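Local coordinates for protein dihydrofolate reductase (Enterococcus faecalis, PDB 4M7U) that catalyses the NADPH-dependent reduction of 7,8-dihydrofolate to tetrahydrofolate, a step probably essential for making glycine, purines and DNA precursors, at residues Q19-I22 and L28-H31; T102-G105 and V109-K112; E113-C118 and T134-I139. One frame throughout, in Å; residues are numbered along the deposited sequence.

How the contacts relate
The three contacts follow one another along the chain within a single fold, and each contributes residues to one NADP pocket, through a strand, the start of a helix and a loop. Contacts 1 and 3 lie about 16 Å apart between centres, yet their strands, 21-23 and 134-135, pair as a small antiparallel sheet. Contacts 2 and 3 are closer, about 7 Å between centres, and share helix 108-114, with Phe111 packed on Phe136. Contact 1 comes within about 4 Å of contact 2 at the nearest atoms without touching it. Contact 2 joins that helix to the main sheet, so cofactor site and sheet are built from the same pieces of chain.

Contact 1. Residues Q19-I22 and L28-H31; sequences QGVI and LPWH
Trp30 meets Val21 at the rim of its six-membered ring: the carbonyl oxygen of Val21 lies in the ring plane, 3.3 Å from CH2, so that it faces C-H groups and leaves the pi face alone. The indole reaches this place because its CG is tucked in the cleft flanked by its own backbone N and C (chi1 54°). CD of the preceding residue, Pro29, lies 3.7 Å above one face of the indole, offset toward the rim. Pro29 also closes the compact half of the contact, its CG lying 3.9 Å from CG1 of Val21 where the two side chains run alongside each other in opposite senses. The other half is looser. Leu28 is exposed and lends a single methyl, CD2, 3.4 Å from the carbonyl oxygen of Ile22, while the CB of Ile22 points away from Leu28-His31. No hydrogen bond joins the two segments, and apolar fit with C-H to carbonyl contact does the work. Ile22, Leu28 and Trp30 all belong to the NADP pocket, in the loop region that follows the first strand and flanks the active site in dihydrofolate reductases. Val21 and Ile22 form part of strand 21-23, which pairs with strand 134-135; Trp30, in the loop just ahead of helix 33-43, touches Ala15 of strand 9-17 and meets the ring of Phe130.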
loop_
_atom_site.group_PDB
_atom_site.type_symbol
_atom_site.label_atom_id
_atom_site.label_comp_id
_atom_site.label_asym_id
_atom_site.label_seq_id
_atom_site.Cartn_x
_atom_site.Cartn_y
_atom_site.Cartn_z
ATOM N N GLN A 19 -13.773 8.235 -6.806
ATOM C CA GLN A 19 -14.747 7.907 -5.768
ATOM C C GLN A 19 -14.066 7.387 -4.511
ATOM O O GLN A 19 -14.710 7.211 -3.478
ATOM C CB GLN A 19 -15.707 6.829 -6.267
ATOM C CG GLN A 19 -16.444 7.192 -7.529
ATOM C CD GLN A 19 -17.104 5.986 -8.160
ATOM O OE1 GLN A 19 -18.321 5.965 -8.352
ATOM N NE2 GLN A 19 -16.300 4.964 -8.482
ATOM N N GLY A 20 -12.771 7.109 -4.607
ATOM C CA GLY A 20 -12.067 6.454 -3.522
ATOM C C GLY A 20 -12.056 4.933 -3.668
ATOM O O GLY A 20 -11.613 4.225 -2.761
ATOM N N VAL A 21 -12.534 4.417 -4.798
ATOM C CA VAL A 21 -12.465 2.962 -5.043
ATOM C C VAL A 21 -11.019 2.482 -5.174
ATOM O O VAL A 21 -10.245 3.061 -5.953
ATOM C CB VAL A 21 -13.211 2.526 -6.342
ATOM C CG1 VAL A 21 -12.995 1.037 -6.591
ATOM C CG2 VAL A 21 -14.714 2.840 -6.266
ATOM N N ILE A 22 -10.663 1.418 -4.442
ATOM C CA ILE A 22 -9.332 0.794 -4.548
ATOM C C ILE A 22 -9.362 -0.669 -4.994
ATOM O O ILE A 22 -8.332 -1.241 -5.368
ATOM C CB ILE A 22 -8.536 0.858 -3.229
ATOM C CG1 ILE A 22 -9.313 0.182 -2.088
ATOM C CG2 ILE A 22 -8.156 2.299 -2.901
ATOM C CD1 ILE A 22 -8.501 0.016 -0.794
ATOM N N LEU A 28 -8.034 -5.286 -8.914
ATOM C CA LEU A 28 -8.094 -3.888 -9.348
ATOM C C LEU A 28 -9.152 -3.702 -10.432
ATOM O O LEU A 28 -9.209 -4.480 -11.383
ATOM C CB LEU A 28 -6.744 -3.426 -9.893
ATOM C CG LEU A 28 -5.671 -3.111 -8.863
ATOM C CD1 LEU A 28 -4.405 -2.612 -9.550
ATOM C CD2 LEU A 28 -6.198 -2.089 -7.866
ATOM N N PRO A 29 -10.002 -2.673 -10.295
ATOM C CA PRO A 29 -11.047 -2.494 -11.310
ATOM C C PRO A 29 -10.579 -1.766 -12.557
ATOM O O PRO A 29 -11.385 -1.545 -13.457
ATOM C CB PRO A 29 -12.125 -1.686 -10.580
ATOM C CG PRO A 29 -11.418 -1.014 -9.465
ATOM C CD PRO A 29 -10.249 -1.876 -9.083
ATOM N N TRP A 30 -9.301 -1.416 -12.624
ATOM C CA TRP A 30 -8.754 -0.750 -13.809
ATOM C C TRP A 30 -7.426 -1.380 -14.160
ATOM O O TRP A 30 -6.865 -2.149 -13.382
ATOM C CB TRP A 30 -8.500 0.735 -13.535
ATOM C CG TRP A 30 -7.649 0.911 -12.319
ATOM C CD1 TRP A 30 -6.297 0.759 -12.235
ATOM C CD2 TRP A 30 -8.104 1.227 -11.001
ATOM N NE1 TRP A 30 -5.879 0.967 -10.946
ATOM C CE2 TRP A 30 -6.962 1.264 -10.174
ATOM C CE3 TRP A 30 -9.354 1.496 -10.446
ATOM C CZ2 TRP A 30 -7.050 1.561 -8.808
ATOM C CZ3 TRP A 30 -9.431 1.796 -9.092
ATOM C CH2 TRP A 30 -8.288 1.815 -8.290
ATOM N N HIS A 31 -6.901 -1.029 -15.323
ATOM C CA HIS A 31 -5.539 -1.401 -15.640
ATOM C C HIS A 31 -4.802 -0.120 -16.004
ATOM O O HIS A 31 -5.246 0.640 -16.864
ATOM C CB HIS A 31 -5.499 -2.427 -16.779
ATOM C CG HIS A 31 -4.123 -2.934 -17.094
ATOM N ND1 HIS A 31 -3.221 -3.308 -16.114
ATOM C CD2 HIS A 31 -3.495 -3.132 -18.276
ATOM C CE1 HIS A 31 -2.099 -3.710 -16.686
ATOM N NE2 HIS A 31 -2.237 -3.614 -17.996
#

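Contact 2. Residues T102-G105 and V109-K112; sequences TVIG and VVFK. With NAP (NADP nicotinamide-adenine-dinucleotide phosphate), chain B.
Ile104 and Phe111 bring their backbones closest, 7.1 Å between CA atoms, where strand 101-104 gives way, through a short turn, to helix 108-114. Ile104 carries the strand side of the contact. With its CG2 anti to the backbone N and CG1 beside that N (chi1 -50°), it sends the CG2 methyl to the helix, 3.6 Å from CG1 of Val110, the two side chains crossing obliquely. The same methyl is also near CD1 of Phe111. The side chain of Phe111 lies alongside that of Ile104 but runs the other way, and its ring turns an edge to the Ile104 carbonyl, CE1 lying 3.4 Å from the oxygen of Ile104 close to the ring plane. One atom further round, CZ stands 3.6 Å from the carbonyl carbon of Gly105, in an oblique approach. This is the strand-turn-helix unit at the cofactor side of the central dihydrofolate reductase sheet: strand 101-104 runs parallel between 47-51 and 9-17, and a glycine-rich turn hands the chain to a helix whose start faces the pyrophosphate. The backbone N of Val109 gives NADP O1N a bond of 3.0 Å with an N-H...O angle of 159°, and the N of Val110 gives O1A a weak one at 3.4 Å. Gly107 and Ser108 add their own N-H groups to NADP, and the helix start would probably favour the negative charge there. Val109 packs CG1 3.6 Å from C8A of the adenine, whereas CG2 of Val110 lies 3.6 Å from O1A. The Phe111 ring also meets those of Trp14 and Phe136.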
loop_
_atom_site.group_PDB
_atom_site.type_symbol
_atom_site.label_atom_id
_atom_site.label_comp_id
_atom_site.label_asym_id
_atom_site.label_seq_id
_atom_site.Cartn_x
_atom_site.Cartn_y
_atom_site.Cartn_z
ATOM N N THR A 102 9.270 -0.156 4.970
ATOM C CA THR A 102 8.152 -1.082 5.117
ATOM C C THR A 102 6.941 -0.432 4.457
ATOM O O THR A 102 6.364 0.527 4.986
ATOM C CB THR A 102 7.841 -1.380 6.607
ATOM O OG1 THR A 102 9.025 -1.861 7.266
ATOM C CG2 THR A 102 6.732 -2.426 6.734
ATOM N N VAL A 103 6.572 -0.943 3.287
ATOM C CA VAL A 103 5.517 -0.338 2.494
ATOM C C VAL A 103 4.188 -0.993 2.810
ATOM O O VAL A 103 4.054 -2.229 2.768
ATOM C CB VAL A 103 5.810 -0.477 1.002
ATOM C CG1 VAL A 103 4.684 0.108 0.192
ATOM C CG2 VAL A 103 7.121 0.221 0.663
ATOM N N ILE A 104 3.213 -0.167 3.163
ATOM C CA ILE A 104 1.875 -0.648 3.477
ATOM C C ILE A 104 1.077 -0.642 2.178
ATOM O O ILE A 104 0.764 0.418 1.640
ATOM C CB ILE A 104 1.166 0.256 4.513
ATOM C CG1 ILE A 104 2.069 0.513 5.722
ATOM C CG2 ILE A 104 -0.139 -0.378 4.955
ATOM C CD1 ILE A 104 2.598 -0.784 6.371
ATOM N N GLY A 105 0.758 -1.820 1.660
ATOM C CA GLY A 105 0.119 -1.902 0.361
ATOM C C GLY A 105 -1.388 -2.074 0.363
ATOM O O GLY A 105 -1.976 -2.168 -0.710
ATOM N N VAL A 109 -8.738 -2.145 5.547
ATOM C CA VAL A 109 -8.494 -2.346 6.987
ATOM C C VAL A 109 -7.040 -2.060 7.369
ATOM O O VAL A 109 -6.761 -1.374 8.367
ATOM C CB VAL A 109 -8.828 -3.782 7.439
ATOM C CG1 VAL A 109 -8.435 -3.977 8.897
ATOM C CG2 VAL A 109 -10.312 -4.061 7.260
ATOM N N VAL A 110 -6.117 -2.584 6.568
ATOM C CA VAL A 110 -4.701 -2.365 6.807
ATOM C C VAL A 110 -4.335 -0.888 6.748
ATOM O O VAL A 110 -3.619 -0.390 7.620
ATOM C CB VAL A 110 -3.848 -3.195 5.835
ATOM C CG1 VAL A 110 -2.366 -2.981 6.097
ATOM C CG2 VAL A 110 -4.162 -4.657 6.028
ATOM N N PHE A 111 -4.836 -0.178 5.735
ATOM C CA PHE A 111 -4.567 1.273 5.611
ATOM C C PHE A 111 -5.047 2.075 6.833
ATOM O O PHE A 111 -4.302 2.875 7.407
ATOM C CB PHE A 111 -5.239 1.832 4.353
ATOM C CG PHE A 111 -4.505 1.527 3.074
ATOM C CD1 PHE A 111 -3.121 1.623 3.000
ATOM C CD2 PHE A 111 -5.209 1.177 1.933
ATOM C CE1 PHE A 111 -2.450 1.353 1.796
ATOM C CE2 PHE A 111 -4.554 0.910 0.735
ATOM C CZ PHE A 111 -3.167 0.994 0.672
ATOM N N LYS A 112 -6.296 1.851 7.228
ATOM C CA LYS A 112 -6.884 2.544 8.376
ATOM C C LYS A 112 -6.102 2.308 9.680
ATOM O O LYS A 112 -5.977 3.213 10.498
ATOM C CB LYS A 112 -8.335 2.099 8.551
ATOM C CG LYS A 112 -9.186 2.989 9.444
ATOM C CD LYS A 112 -10.524 2.312 9.733
ATOM C CE LYS A 112 -11.688 3.266 9.524
ATOM N NZ LYS A 112 -11.592 4.439 10.427
HETATM P PA NAP B . -7.643 -6.194 3.532
HETATM O O1A NAP B . -7.294 -4.927 4.372
HETATM O O2A NAP B . -6.691 -6.386 2.367
HETATM O O5B NAP B . -7.513 -7.466 4.435
HETATM C C5B NAP B . -8.277 -7.582 5.598
HETATM C C4B NAP B . -7.803 -8.723 6.443
HETATM O O4B NAP B . -6.367 -8.656 6.862
HETATM C C3B NAP B . -8.591 -9.204 7.637
HETATM O O3B NAP B . -9.842 -9.764 7.489
HETATM C C2B NAP B . -7.566 -9.956 8.398
HETATM O O2B NAP B . -7.311 -11.275 8.080
HETATM C C1B NAP B . -6.464 -8.921 8.319
HETATM N N9A NAP B . -5.919 -7.977 9.245
HETATM C C8A NAP B . -6.014 -6.654 9.114
HETATM N N7A NAP B . -5.508 -6.074 10.313
HETATM C C5A NAP B . -5.138 -7.110 11.173
HETATM C C6A NAP B . -4.594 -7.098 12.463
HETATM N N6A NAP B . -4.326 -5.842 13.115
HETATM N N1A NAP B . -4.334 -8.261 13.055
HETATM C C2A NAP B . -4.582 -9.455 12.426
HETATM N N3A NAP B . -5.126 -9.470 11.143
HETATM C C4A NAP B . -5.387 -8.292 10.555
HETATM O O3 NAP B . -9.140 -6.167 3.023
HETATM P PN NAP B . -10.013 -4.866 2.777
HETATM O O1N NAP B . -10.363 -4.201 4.145
HETATM O O2N NAP B . -9.316 -3.857 1.890
HETATM O O5D NAP B . -11.296 -5.385 2.008
HETATM C C5D NAP B . -11.142 -6.541 1.221
HETATM C C4D NAP B . -12.352 -7.437 1.026
HETATM O O4D NAP B . -13.623 -7.108 1.714
HETATM C C3D NAP B . -12.723 -7.953 -0.364
HETATM O O3D NAP B . -12.596 -9.244 -0.642
HETATM C C2D NAP B . -14.062 -7.336 -0.658
HETATM O O2D NAP B . -14.905 -7.874 -1.608
HETATM C C1D NAP B . -14.653 -6.946 0.681
HETATM N N1N NAP B . -15.736 -6.016 0.895
HETATM C C2N NAP B . -17.100 -6.137 0.409
HETATM C C3N NAP B . -18.165 -5.117 0.830
HETATM C C7N NAP B . -19.564 -5.612 0.905
HETATM O O7N NAP B . -19.758 -6.741 1.338
HETATM N N7N NAP B . -20.575 -4.983 0.120
HETATM C C4N NAP B . -17.752 -3.766 1.466
HETATM C C5N NAP B . -16.221 -3.608 1.674
HETATM C C6N NAP B . -15.235 -4.705 1.232
HETATM P P2B NAP B . -8.194 -12.377 8.772
HETATM O O1X NAP B . -9.694 -12.147 8.394
HETATM O O2X NAP B . -7.744 -13.763 8.213
HETATM O O3X NAP B . -8.012 -12.279 10.268
#

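Contact 3. Residues E113-C118 and T134-I139; sequences ELIPAC and TFFPEI. With NAP (NADP nicotinamide-adenine-dinucleotide phosphate), chain B.
Ile115 thrusts its CD1 methyl against the edge of the Phe136 ring, 3.4 Å from CZ and near the ring plane, the two side chains meeting head-on. Its chain is extended beyond CG1 (chi2 -176°), which carries the methyl that far. The other branch, CG2, meets CD1 of Ile139 at 4.0 Å, where the two isoleucines lie roughly perpendicular, so the two branches of Ile115 pack on two residues of 134-139. CD of Pro137, the next residue, lies 3.3 Å above one face of the Phe136 ring, and Trp14 of strand 9-17 stacks on that ring. Residues 115-117 form a 3-10 turn, with the N of Ala117 bonded to the carbonyl O of Leu114 at 2.9 Å. Each segment also reaches NADP at its first residue. Glu113 brings its carboxylate to the N6A and N7A edge of the adenine, where OE2 accepts a hydrogen bond from N6A (2.9 Å, N-H...O 143°). OE1 lies 2.8 Å from N7A, a close approach of two acceptor atoms that is doubtful as an attraction. OG1 of Thr134 is 3.5 Å from C6N of the nicotinamide, and its CG2 packs near the phosphate oxygen O2N. Glu113, late in helix 108-114, thus marks the adenine end of the extended dinucleotide and Thr134 the nicotinamide side, consistent with the NADP cleft of the dihydrofolate reductase fold.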
loop_
_atom_site.group_PDB
_atom_site.type_symbol
_atom_site.label_atom_id
_atom_site.label_comp_id
_atom_site.label_asym_id
_atom_site.label_seq_id
_atom_site.Cartn_x
_atom_site.Cartn_y
_atom_site.Cartn_z
ATOM N N GLU A 113 -5.571 1.098 9.868
ATOM C CA GLU A 113 -4.823 0.773 11.086
ATOM C C GLU A 113 -3.417 1.288 11.084
ATOM O O GLU A 113 -2.869 1.600 12.137
ATOM C CB GLU A 113 -4.654 -0.735 11.223
ATOM C CG GLU A 113 -5.891 -1.509 11.335
ATOM C CD GLU A 113 -5.577 -2.974 11.272
ATOM O OE1 GLU A 113 -4.823 -3.380 10.345
ATOM O OE2 GLU A 113 -6.052 -3.700 12.171
ATOM N N LEU A 114 -2.800 1.310 9.909
ATOM C CA LEU A 114 -1.352 1.499 9.842
ATOM C C LEU A 114 -0.947 2.870 9.323
ATOM O O LEU A 114 0.181 3.314 9.552
ATOM C CB LEU A 114 -0.700 0.366 9.034
ATOM C CG LEU A 114 -0.500 -0.888 9.907
ATOM C CD1 LEU A 114 -0.220 -2.125 9.072
ATOM C CD2 LEU A 114 0.654 -0.642 10.867
ATOM N N ILE A 115 -1.858 3.548 8.633
ATOM C CA ILE A 115 -1.569 4.926 8.228
ATOM C C ILE A 115 -1.182 5.846 9.405
ATOM O O ILE A 115 -0.263 6.645 9.257
ATOM C CB ILE A 115 -2.645 5.521 7.289
ATOM C CG1 ILE A 115 -2.417 4.965 5.880
ATOM C CG2 ILE A 115 -2.589 7.049 7.280
ATOM C CD1 ILE A 115 -3.316 5.514 4.821
ATOM N N PRO A 116 -1.831 5.699 10.591
ATOM C CA PRO A 116 -1.340 6.498 11.728
ATOM C C PRO A 116 0.148 6.288 12.064
ATOM O O PRO A 116 0.734 7.171 12.687
ATOM C CB PRO A 116 -2.214 6.017 12.891
ATOM C CG PRO A 116 -3.515 5.667 12.230
ATOM C CD PRO A 116 -3.088 5.001 10.934
ATOM N N ALA A 117 0.742 5.161 11.659
ATOM C CA ALA A 117 2.172 4.919 11.890
ATOM C C ALA A 117 3.053 5.251 10.673
ATOM O O ALA A 117 4.275 5.083 10.718
ATOM C CB ALA A 117 2.417 3.487 12.345
ATOM N N CYS A 118 2.446 5.732 9.590
ATOM C CA CYS A 118 3.214 6.024 8.380
ATOM C C CYS A 118 3.864 7.398 8.417
ATOM O O CYS A 118 3.410 8.294 9.135
ATOM C CB CYS A 118 2.341 5.889 7.128
ATOM S SG CYS A 118 1.893 4.182 6.740
ATOM N N THR A 134 -14.697 -1.903 -2.594
ATOM C CA THR A 134 -13.757 -1.565 -1.524
ATOM C C THR A 134 -13.148 -0.176 -1.710
ATOM O O THR A 134 -12.588 0.143 -2.765
ATOM C CB THR A 134 -12.609 -2.585 -1.444
ATOM O OG1 THR A 134 -13.142 -3.918 -1.473
ATOM C CG2 THR A 134 -11.796 -2.372 -0.163
ATOM N N PHE A 135 -13.232 0.636 -0.667
ATOM C CA PHE A 135 -12.867 2.032 -0.754
ATOM C C PHE A 135 -11.713 2.355 0.163
ATOM O O PHE A 135 -11.543 1.718 1.209
ATOM C CB PHE A 135 -14.077 2.891 -0.378
ATOM C CG PHE A 135 -15.233 2.719 -1.314
ATOM C CD1 PHE A 135 -16.056 1.606 -1.228
ATOM C CD2 PHE A 135 -15.480 3.655 -2.307
ATOM C CE1 PHE A 135 -17.115 1.431 -2.110
ATOM C CE2 PHE A 135 -16.539 3.489 -3.191
ATOM C CZ PHE A 135 -17.355 2.376 -3.093
ATOM N N PHE A 136 -10.918 3.347 -0.225
ATOM C CA PHE A 136 -9.925 3.862 0.691
ATOM C C PHE A 136 -10.659 4.376 1.922
ATOM O O PHE A 136 -11.686 5.039 1.800
ATOM C CB PHE A 136 -9.094 4.970 0.054
ATOM C CG PHE A 136 -7.923 5.344 0.880
ATOM C CD1 PHE A 136 -6.793 4.543 0.887
ATOM C CD2 PHE A 136 -7.976 6.450 1.710
ATOM C CE1 PHE A 136 -5.716 4.859 1.685
ATOM C CE2 PHE A 136 -6.906 6.778 2.501
ATOM C CZ PHE A 136 -5.772 5.976 2.492
ATOM N N PRO A 137 -10.149 4.053 3.120
ATOM C CA PRO A 137 -10.895 4.349 4.343
ATOM C C PRO A 137 -10.825 5.815 4.720
ATOM O O PRO A 137 -9.973 6.557 4.225
ATOM C CB PRO A 137 -10.164 3.519 5.401
ATOM C CG PRO A 137 -8.730 3.483 4.888
ATOM C CD PRO A 137 -8.891 3.332 3.398
ATOM N N GLU A 138 -11.723 6.221 5.604
ATOM C CA GLU A 138 -11.652 7.538 6.212
ATOM C C GLU A 138 -10.437 7.610 7.126
ATOM O O GLU A 138 -10.328 6.841 8.085
ATOM C CB GLU A 138 -12.905 7.789 7.043
ATOM C CG GLU A 138 -14.097 8.252 6.242
ATOM C CD GLU A 138 -15.295 8.535 7.127
ATOM O OE1 GLU A 138 -16.363 7.940 6.866
ATOM O OE2 GLU A 138 -15.164 9.337 8.083
ATOM N N ILE A 139 -9.514 8.519 6.832
ATOM C CA ILE A 139 -8.380 8.714 7.723
ATOM C C ILE A 139 -8.331 10.147 8.205
ATOM O O ILE A 139 -9.032 11.017 7.684
ATOM C CB ILE A 139 -7.044 8.382 7.044
ATOM C CG1 ILE A 139 -6.726 9.434 5.980
ATOM C CG2 ILE A 139 -7.090 6.985 6.442
ATOM C CD1 ILE A 139 -5.325 9.343 5.433
HETATM P PA NAP B . -7.643 -6.194 3.532
HETATM O O1A NAP B . -7.294 -4.927 4.372
HETATM O O2A NAP B . -6.691 -6.386 2.367
HETATM O O5B NAP B . -7.513 -7.466 4.435
HETATM C C5B NAP B . -8.277 -7.582 5.598
HETATM C C4B NAP B . -7.803 -8.723 6.443
HETATM O O4B NAP B . -6.367 -8.656 6.862
HETATM C C3B NAP B . -8.591 -9.204 7.637
HETATM O O3B NAP B . -9.842 -9.764 7.489
HETATM C C2B NAP B . -7.566 -9.956 8.398
HETATM O O2B NAP B . -7.311 -11.275 8.080
HETATM C C1B NAP B . -6.464 -8.921 8.319
HETATM N N9A NAP B . -5.919 -7.977 9.245
HETATM C C8A NAP B . -6.014 -6.654 9.114
HETATM N N7A NAP B . -5.508 -6.074 10.313
HETATM C C5A NAP B . -5.138 -7.110 11.173
HETATM C C6A NAP B . -4.594 -7.098 12.463
HETATM N N6A NAP B . -4.326 -5.842 13.115
HETATM N N1A NAP B . -4.334 -8.261 13.055
HETATM C C2A NAP B . -4.582 -9.455 12.426
HETATM N N3A NAP B . -5.126 -9.470 11.143
HETATM C C4A NAP B . -5.387 -8.292 10.555
HETATM O O3 NAP B . -9.140 -6.167 3.023
HETATM P PN NAP B . -10.013 -4.866 2.777
HETATM O O1N NAP B . -10.363 -4.201 4.145
HETATM O O2N NAP B . -9.316 -3.857 1.890
HETATM O O5D NAP B . -11.296 -5.385 2.008
HETATM C C5D NAP B . -11.142 -6.541 1.221
HETATM C C4D NAP B . -12.352 -7.437 1.026
HETATM O O4D NAP B . -13.623 -7.108 1.714
HETATM C C3D NAP B . -12.723 -7.953 -0.364
HETATM O O3D NAP B . -12.596 -9.244 -0.642
HETATM C C2D NAP B . -14.062 -7.336 -0.658
HETATM O O2D NAP B . -14.905 -7.874 -1.608
HETATM C C1D NAP B . -14.653 -6.946 0.681
HETATM N N1N NAP B . -15.736 -6.016 0.895
HETATM C C2N NAP B . -17.100 -6.137 0.409
HETATM C C3N NAP B . -18.165 -5.117 0.830
HETATM C C7N NAP B . -19.564 -5.612 0.905
HETATM O O7N NAP B . -19.758 -6.741 1.338
HETATM N N7N NAP B . -20.575 -4.983 0.120
HETATM C C4N NAP B . -17.752 -3.766 1.466
HETATM C C5N NAP B . -16.221 -3.608 1.674
HETATM C C6N NAP B . -15.235 -4.705 1.232
HETATM P P2B NAP B . -8.194 -12.377 8.772
HETATM O O1X NAP B . -9.694 -12.147 8.394
HETATM O O2X NAP B . -7.744 -13.763 8.213
HETATM O O3X NAP B . -8.012 -12.279 10.268
#